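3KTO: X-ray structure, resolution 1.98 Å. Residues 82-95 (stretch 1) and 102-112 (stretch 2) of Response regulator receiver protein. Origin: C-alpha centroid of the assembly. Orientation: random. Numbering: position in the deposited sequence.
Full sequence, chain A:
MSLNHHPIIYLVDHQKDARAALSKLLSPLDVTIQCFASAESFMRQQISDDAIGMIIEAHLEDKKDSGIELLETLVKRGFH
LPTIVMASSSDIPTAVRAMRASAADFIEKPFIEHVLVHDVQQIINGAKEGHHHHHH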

# COMPACT_ATOMS: atom_id res chain seq x y z
N PRO A 82 17.50 -17.09 -11.83
CA PRO A 82 16.08 -16.98 -12.17
C PRO A 82 15.47 -15.98 -11.20
O PRO A 82 15.58 -16.15 -9.99
CB PRO A 82 15.55 -18.39 -11.94
CG PRO A 82 16.75 -19.25 -12.22
CD PRO A 82 17.86 -18.49 -11.55
N THR A 83 14.84 -14.94 -11.74
CA THR A 83 14.26 -13.92 -10.89
C THR A 83 12.77 -13.71 -11.08
O THR A 83 12.28 -13.58 -12.20
CB THR A 83 14.98 -12.58 -11.11
OG1 THR A 83 16.37 -12.72 -10.81
CG2 THR A 83 14.36 -11.49 -10.24
N ILE A 84 12.05 -13.69 -9.96
CA ILE A 84 10.62 -13.47 -9.94
C ILE A 84 10.43 -12.00 -9.53
O ILE A 84 10.85 -11.61 -8.44
CB ILE A 84 9.91 -14.35 -8.88
CG1 ILE A 84 10.15 -15.83 -9.16
CG2 ILE A 84 8.43 -14.05 -8.85
CD1 ILE A 84 9.59 -16.74 -8.07
N VAL A 85 9.85 -11.19 -10.40
CA VAL A 85 9.62 -9.79 -10.07
C VAL A 85 8.17 -9.62 -9.60
O VAL A 85 7.25 -10.17 -10.21
CB VAL A 85 9.91 -8.89 -11.29
CG1 VAL A 85 9.51 -7.46 -10.98
CG2 VAL A 85 11.40 -8.96 -11.64
N MSE A 86 7.97 -8.90 -8.49
CA MSE A 86 6.64 -8.69 -7.93
C MSE A 86 6.38 -7.19 -7.76
O MSE A 86 7.31 -6.41 -7.54
CB MSE A 86 6.53 -9.38 -6.57
CG MSE A 86 6.83 -10.88 -6.61
SE MSE A 86 6.59 -11.73 -4.88
CE MSE A 86 4.67 -11.97 -4.98
N ALA A 87 5.12 -6.80 -7.86
CA ALA A 87 4.76 -5.40 -7.71
C ALA A 87 3.30 -5.30 -7.28
O ALA A 87 2.46 -6.06 -7.74
CB ALA A 87 4.98 -4.65 -9.03
N SER A 88 3.03 -4.37 -6.37
CA SER A 88 1.66 -4.16 -5.90
C SER A 88 1.07 -3.04 -6.73
O SER A 88 -0.11 -2.69 -6.59
CB SER A 88 1.67 -3.80 -4.42
OG SER A 88 2.60 -2.76 -4.15
N SER A 89 1.90 -2.48 -7.60
CA SER A 89 1.54 -1.39 -8.49
C SER A 89 2.27 -1.62 -9.80
O SER A 89 3.49 -1.84 -9.81
CB SER A 89 1.97 -0.06 -7.90
OG SER A 89 1.78 0.99 -8.83
N SER A 90 1.55 -1.58 -10.92
CA SER A 90 2.24 -1.80 -12.18
C SER A 90 1.49 -1.43 -13.44
O SER A 90 0.29 -1.70 -13.56
CB SER A 90 2.66 -3.27 -12.27
OG SER A 90 3.18 -3.56 -13.56
N ASP A 91 2.19 -0.81 -14.38
CA ASP A 91 1.61 -0.47 -15.66
C ASP A 91 2.25 -1.42 -16.66
O ASP A 91 3.15 -2.18 -16.32
CB ASP A 91 1.85 1.00 -16.05
CG ASP A 91 3.31 1.41 -15.98
OD1 ASP A 91 4.21 0.58 -16.25
OD2 ASP A 91 3.55 2.59 -15.67
N ILE A 92 1.77 -1.39 -17.90
CA ILE A 92 2.30 -2.28 -18.92
C ILE A 92 3.80 -2.12 -19.19
O ILE A 92 4.51 -3.11 -19.28
CB ILE A 92 1.52 -2.11 -20.25
CG1 ILE A 92 0.06 -2.52 -20.07
CG2 ILE A 92 2.17 -2.92 -21.32
CD1 ILE A 92 -0.13 -3.84 -19.39
N PRO A 93 4.29 -0.87 -19.33
CA PRO A 93 5.73 -0.71 -19.60
C PRO A 93 6.64 -1.35 -18.54
O PRO A 93 7.68 -1.90 -18.87
CB PRO A 93 5.90 0.80 -19.70
CG PRO A 93 4.59 1.23 -20.32
CD PRO A 93 3.59 0.41 -19.50
N THR A 94 6.24 -1.27 -17.28
CA THR A 94 7.03 -1.87 -16.21
C THR A 94 7.12 -3.40 -16.38
O THR A 94 8.20 -4.00 -16.26
CB THR A 94 6.44 -1.51 -14.83
OG1 THR A 94 6.71 -0.13 -14.56
CG2 THR A 94 7.02 -2.39 -13.73
N ALA A 95 5.99 -4.03 -16.69
CA ALA A 95 5.95 -5.48 -16.91
C ALA A 95 6.85 -5.85 -18.08
O ALA A 95 7.63 -6.80 -18.00
CB ALA A 95 4.51 -5.93 -17.20
N SER A 102 15.00 -10.13 -18.36
CA SER A 102 15.12 -11.57 -18.15
C SER A 102 14.36 -12.17 -16.97
O SER A 102 14.61 -13.31 -16.60
CB SER A 102 16.59 -11.97 -18.03
OG SER A 102 17.07 -11.75 -16.72
N ALA A 103 13.44 -11.43 -16.39
CA ALA A 103 12.67 -11.96 -15.26
C ALA A 103 11.99 -13.27 -15.67
O ALA A 103 11.50 -13.39 -16.79
CB ALA A 103 11.61 -10.95 -14.83
N ALA A 104 11.99 -14.25 -14.78
CA ALA A 104 11.36 -15.54 -15.07
C ALA A 104 9.84 -15.40 -15.03
O ALA A 104 9.12 -16.11 -15.72
CB ALA A 104 11.82 -16.61 -14.06
N ASP A 105 9.36 -14.47 -14.20
CA ASP A 105 7.92 -14.21 -14.09
C ASP A 105 7.72 -12.84 -13.44
O ASP A 105 8.63 -12.31 -12.80
CB ASP A 105 7.23 -15.31 -13.27
CG ASP A 105 5.71 -15.35 -13.48
OD1 ASP A 105 5.22 -14.76 -14.46
OD2 ASP A 105 5.00 -15.98 -12.67
N PHE A 106 6.54 -12.27 -13.65
CA PHE A 106 6.18 -10.98 -13.07
C PHE A 106 4.85 -11.28 -12.38
O PHE A 106 3.90 -11.73 -13.04
CB PHE A 106 5.99 -9.94 -14.19
CG PHE A 106 5.75 -8.55 -13.68
CD1 PHE A 106 6.80 -7.67 -13.51
CD2 PHE A 106 4.47 -8.13 -13.35
CE1 PHE A 106 6.58 -6.39 -13.01
CE2 PHE A 106 4.24 -6.85 -12.85
CZ PHE A 106 5.30 -5.98 -12.68
N ILE A 107 4.78 -11.07 -11.07
CA ILE A 107 3.58 -11.35 -10.29
C ILE A 107 3.01 -10.10 -9.62
O ILE A 107 3.71 -9.41 -8.88
CB ILE A 107 3.87 -12.37 -9.15
CG1 ILE A 107 4.47 -13.66 -9.72
CG2 ILE A 107 2.58 -12.69 -8.41
CD1 ILE A 107 4.85 -14.67 -8.65
N GLU A 108 1.75 -9.80 -9.89
CA GLU A 108 1.12 -8.64 -9.27
C GLU A 108 0.75 -9.01 -7.84
O GLU A 108 0.40 -10.17 -7.58
CB GLU A 108 -0.14 -8.24 -10.03
CG GLU A 108 0.09 -7.78 -11.45
CD GLU A 108 -1.20 -7.73 -12.25
OE1 GLU A 108 -1.65 -8.80 -12.71
OE2 GLU A 108 -1.78 -6.63 -12.39
N LYS A 109 0.84 -8.05 -6.93
CA LYS A 109 0.47 -8.26 -5.53
C LYS A 109 -0.76 -7.36 -5.28
O LYS A 109 -0.85 -6.27 -5.84
CB LYS A 109 1.61 -7.84 -4.59
CG LYS A 109 2.84 -8.73 -4.65
CD LYS A 109 3.81 -8.41 -3.52
CE LYS A 109 4.47 -7.04 -3.69
NZ LYS A 109 5.45 -6.75 -2.59
N PRO A 110 -1.73 -7.82 -4.47
CA PRO A 110 -1.81 -9.10 -3.76
C PRO A 110 -1.77 -10.25 -4.75
O PRO A 110 -2.40 -10.20 -5.81
CB PRO A 110 -3.15 -9.00 -3.03
CG PRO A 110 -3.96 -8.13 -3.94
CD PRO A 110 -2.97 -7.04 -4.28
N PHE A 111 -1.02 -11.28 -4.39
CA PHE A 111 -0.84 -12.43 -5.26
C PHE A 111 -1.56 -13.68 -4.80
O PHE A 111 -2.06 -13.77 -3.67
CB PHE A 111 0.65 -12.75 -5.38
CG PHE A 111 1.28 -13.09 -4.06
CD1 PHE A 111 1.48 -12.10 -3.11
CD2 PHE A 111 1.62 -14.40 -3.76
CE1 PHE A 111 2.01 -12.42 -1.86
CE2 PHE A 111 2.15 -14.72 -2.51
CZ PHE A 111 2.34 -13.73 -1.56
N ILE A 112 -1.59 -14.66 -5.69
CA ILE A 112 -2.20 -15.95 -5.43
C ILE A 112 -1.04 -16.79 -4.92
O ILE A 112 -0.05 -16.98 -5.63
CB ILE A 112 -2.77 -16.54 -6.72
CG1 ILE A 112 -3.61 -15.48 -7.44
CG2 ILE A 112 -3.61 -17.75 -6.40
CD1 ILE A 112 -4.07 -15.89 -8.82
O HOH W 1 15.45 -14.22 -14.29

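What ties the two backbones together? Strands 83-87 and 105-108 run parallel, and five backbone hydrogen bonds join the two stretches along and just beyond them, in the alternating pattern of a parallel sheet. Ala104 N donates to Thr83 O (2.7 Å), Val85 N to Asp105 O (2.9 Å), Ile107 N to Val85 O (2.8 Å), Ala87 N to Ile107 O (3.1 Å) and Lys109 N to Ala87 O (2.7 Å). Val85 and Ala87 thus use both N and O toward the second stretch. A water extends the ladder at its start, accepting from Thr83 N (2.7 Å) and donating to Ser102 O (2.6 Å).

How is the face carrying Ile84, Met86 and Ile107 filled? Its apolar side chains mesh in a buried layer: Ile84 CG2 lies 3.6 Å from Ile107 CD1. The long, flexible selenomethionine Met86 carries its CE over the face of the Phe111 ring, 3.9 Å from the ring centroid, a CH-pi contact. The same methyl meets the aliphatic part of Lys109, with Met86 CE 3.7 Å from Lys109 CG, while the charged NZ is hydrogen-bonded elsewhere in the structure.

What occupies the other face? Phe106 has the largest area covered by the other stretch, 120 Å². Its ring reaches back over stretch 1, where Val85 CG1 approaches Phe106 CD1 (3.7 Å) and the small Ala87 places CB 3.9 Å from Phe106 CZ. Ala95 CA sits over the ring face, 4.2 Å from the centroid, so the flat ring joins strand to helix.

How is that helix set beside the ring? Asp91 caps its N-terminus, OD1 accepting from Thr94 N at 2.9 Å. Just before it, Ser90 OG donates to Asp91 O (3.1 Å) and also lies 3.3 Å from Phe106 CZ, bringing the turn against the aromatic side chain.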